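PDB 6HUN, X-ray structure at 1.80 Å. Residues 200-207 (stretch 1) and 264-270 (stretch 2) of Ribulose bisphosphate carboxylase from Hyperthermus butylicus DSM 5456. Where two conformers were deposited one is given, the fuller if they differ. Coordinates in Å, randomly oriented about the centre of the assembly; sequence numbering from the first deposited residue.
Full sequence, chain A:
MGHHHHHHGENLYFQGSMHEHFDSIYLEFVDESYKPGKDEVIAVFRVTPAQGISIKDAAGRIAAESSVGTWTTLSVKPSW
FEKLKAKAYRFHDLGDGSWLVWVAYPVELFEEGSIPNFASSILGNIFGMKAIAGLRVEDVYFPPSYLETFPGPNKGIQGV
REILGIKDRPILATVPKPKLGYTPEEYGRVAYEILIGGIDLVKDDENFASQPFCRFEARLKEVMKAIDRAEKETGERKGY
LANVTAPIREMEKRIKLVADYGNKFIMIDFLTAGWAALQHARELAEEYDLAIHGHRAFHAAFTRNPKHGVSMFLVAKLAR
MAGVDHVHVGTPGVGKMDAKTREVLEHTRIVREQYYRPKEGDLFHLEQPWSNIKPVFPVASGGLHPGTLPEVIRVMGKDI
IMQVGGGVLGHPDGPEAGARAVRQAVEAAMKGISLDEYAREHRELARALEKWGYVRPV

Stretch 1 (200-207) DLVKDDEN
Stretch 2, residues 264-270: KFIMIDF

Two oxygens set the tightest point of this contact: Glu-206 O lies 2.6 Å from Asp-269 OD2, a spacing that suggests the carboxyl group holds a proton, although the geometry does not settle it. Asp-269 (chi1 m, chi2 -5°) points toward the loop from the end of strand 265-269.

The two segments run nearly the same way, 20° apart, but as strands they are not paired: CA atoms stand 9.4 Å apart at Leu-201 and Phe-265, 8.1 Å at Asp-204 and Met-267, and 6.7 Å at Glu-206 and Asp-269. The gap narrows along the chain, and side chains bridge it at the wide end and in the middle. Both strands are extended, with phi/psi of -133/130 at Leu-201 and -133/145 at Phe-265, and alternation turns Phe-265, Met-267 and Asp-269 toward stretch 1 while Ile-266 and Ile-268 stay out of reach.

At the wide end Leu-201 (m, t) lays CD2 over a face of the Phe-265 ring (chi1 m, chi2 -97°), 4.0 Å from its centroid and 20° off the normal.

Met-267, nearly straight (t, t, chi3 145°), covers the middle. Its SD sits 4.1 Å from Lys-203 CG; its CE reaches Asp-204 O at 3.3 Å and Glu-206 CA at 3.8 Å, packing against the loop backbone where phi/psi turns to -63/-24 at Glu-206.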

# COMPACT_ATOMS: atom_id res chain seq x y z
N ASP A 200 -9.68 -21.73 -19.50
CA ASP A 200 -8.39 -22.30 -19.13
C ASP A 200 -8.13 -22.15 -17.63
O ASP A 200 -7.55 -23.05 -17.03
CB ASP A 200 -7.25 -21.63 -19.90
CG ASP A 200 -7.52 -21.58 -21.40
OD1 ASP A 200 -7.67 -22.68 -22.04
OD2 ASP A 200 -7.60 -20.44 -21.92
N LEU A 201 -8.58 -21.05 -17.05
CA LEU A 201 -8.27 -20.70 -15.65
C LEU A 201 -9.54 -20.28 -14.95
O LEU A 201 -10.30 -19.46 -15.48
CB LEU A 201 -7.24 -19.59 -15.55
CG LEU A 201 -5.88 -19.85 -16.18
CD1 LEU A 201 -5.19 -18.52 -16.32
CD2 LEU A 201 -5.04 -20.78 -15.31
N VAL A 202 -9.80 -20.86 -13.77
CA VAL A 202 -10.85 -20.35 -12.90
C VAL A 202 -10.16 -19.45 -11.88
O VAL A 202 -9.05 -19.74 -11.44
CB VAL A 202 -11.66 -21.50 -12.26
CG1 VAL A 202 -10.75 -22.53 -11.70
CG2 VAL A 202 -12.62 -20.96 -11.19
N LYS A 203 -10.77 -18.32 -11.59
CA LYS A 203 -10.08 -17.29 -10.81
C LYS A 203 -10.90 -16.91 -9.61
O LYS A 203 -12.08 -16.56 -9.74
CB LYS A 203 -9.81 -16.07 -11.68
CG LYS A 203 -9.01 -14.90 -11.08
CD LYS A 203 -9.00 -13.83 -12.19
CE LYS A 203 -8.24 -12.58 -11.81
NZ LYS A 203 -9.08 -11.35 -11.65
N ASP A 204 -10.27 -16.88 -8.43
CA ASP A 204 -10.95 -16.37 -7.27
C ASP A 204 -11.13 -14.87 -7.42
O ASP A 204 -10.30 -14.19 -8.03
CB ASP A 204 -10.09 -16.59 -6.01
CG ASP A 204 -10.21 -17.97 -5.44
OD1 ASP A 204 -11.09 -18.81 -5.87
OD2 ASP A 204 -9.38 -18.21 -4.53
N ASP A 205 -12.15 -14.32 -6.78
CA ASP A 205 -12.17 -12.87 -6.80
C ASP A 205 -11.22 -12.32 -5.73
O ASP A 205 -10.73 -13.05 -4.87
CB ASP A 205 -13.59 -12.34 -6.64
CG ASP A 205 -13.83 -11.06 -7.44
OD1 ASP A 205 -13.43 -10.98 -8.62
OD2 ASP A 205 -14.41 -10.12 -6.88
N GLU A 206 -10.94 -10.99 -5.81
CA GLU A 206 -9.91 -10.37 -4.98
C GLU A 206 -10.20 -10.45 -3.50
O GLU A 206 -9.27 -10.39 -2.68
CB GLU A 206 -9.71 -8.91 -5.41
CG GLU A 206 -10.82 -7.97 -4.98
CD GLU A 206 -12.09 -8.12 -5.79
OE1 GLU A 206 -13.15 -7.66 -5.29
OE2 GLU A 206 -12.03 -8.70 -6.91
N ASN A 207 -11.45 -10.58 -3.10
CA ASN A 207 -11.72 -10.57 -1.67
C ASN A 207 -12.02 -11.95 -1.15
O ASN A 207 -12.45 -12.12 -0.01
CB ASN A 207 -12.83 -9.54 -1.31
CG ASN A 207 -14.17 -9.90 -1.87
OD1 ASN A 207 -14.28 -10.78 -2.70
ND2 ASN A 207 -15.22 -9.23 -1.39
N LYS A 264 -0.64 -24.94 -10.28
CA LYS A 264 0.57 -24.26 -10.71
C LYS A 264 0.48 -22.75 -10.53
O LYS A 264 1.44 -22.04 -10.89
CB LYS A 264 0.89 -24.57 -12.15
CG LYS A 264 1.19 -26.09 -12.37
CD LYS A 264 2.46 -26.43 -11.60
CE LYS A 264 3.70 -26.20 -12.49
NZ LYS A 264 4.99 -26.49 -11.79
N PHE A 265 -0.59 -22.26 -9.95
CA PHE A 265 -0.83 -20.81 -9.87
C PHE A 265 -1.25 -20.42 -8.46
O PHE A 265 -2.02 -21.14 -7.79
CB PHE A 265 -1.93 -20.37 -10.82
CG PHE A 265 -1.65 -20.65 -12.26
CD1 PHE A 265 -1.12 -19.63 -13.07
CD2 PHE A 265 -1.93 -21.90 -12.81
CE1 PHE A 265 -0.85 -19.84 -14.38
CE2 PHE A 265 -1.69 -22.12 -14.19
CZ PHE A 265 -1.14 -21.06 -14.95
N ILE A 266 -0.82 -19.21 -8.03
CA ILE A 266 -1.37 -18.53 -6.86
C ILE A 266 -1.71 -17.11 -7.30
O ILE A 266 -1.09 -16.58 -8.23
CB ILE A 266 -0.40 -18.53 -5.63
CG1 ILE A 266 0.95 -17.93 -6.06
CG2 ILE A 266 -0.27 -20.00 -5.15
CD1 ILE A 266 2.03 -17.68 -4.88
N MET A 267 -2.70 -16.51 -6.65
CA MET A 267 -3.01 -15.11 -6.81
C MET A 267 -2.77 -14.38 -5.51
O MET A 267 -3.10 -14.90 -4.43
CB MET A 267 -4.49 -14.94 -7.24
CG MET A 267 -4.98 -13.51 -7.26
SD MET A 267 -6.68 -13.74 -7.93
CE MET A 267 -7.59 -12.50 -7.05
N ILE A 268 -2.26 -13.15 -5.61
CA ILE A 268 -2.01 -12.31 -4.43
C ILE A 268 -2.42 -10.87 -4.75
O ILE A 268 -2.20 -10.36 -5.86
CB ILE A 268 -0.57 -12.38 -3.96
CG1 ILE A 268 -0.44 -11.54 -2.66
CG2 ILE A 268 0.41 -11.82 -5.01
CD1 ILE A 268 0.78 -11.89 -1.92
N ASP A 269 -3.14 -10.28 -3.80
CA ASP A 269 -3.52 -8.86 -3.91
C ASP A 269 -2.30 -8.11 -3.44
O ASP A 269 -2.09 -7.91 -2.26
CB ASP A 269 -4.73 -8.57 -3.04
CG ASP A 269 -5.97 -9.40 -3.38
OD1 ASP A 269 -6.04 -10.19 -4.35
OD2 ASP A 269 -6.95 -9.23 -2.64
N PHE A 270 -1.43 -7.70 -4.38
CA PHE A 270 -0.11 -7.29 -3.89
C PHE A 270 -0.10 -5.90 -3.26
O PHE A 270 0.90 -5.53 -2.66
CB PHE A 270 0.92 -7.38 -5.03
CG PHE A 270 0.60 -6.50 -6.26
CD1 PHE A 270 1.13 -5.22 -6.37
CD2 PHE A 270 -0.15 -7.01 -7.32
CE1 PHE A 270 0.88 -4.45 -7.49
CE2 PHE A 270 -0.46 -6.24 -8.46
CZ PHE A 270 0.08 -4.99 -8.56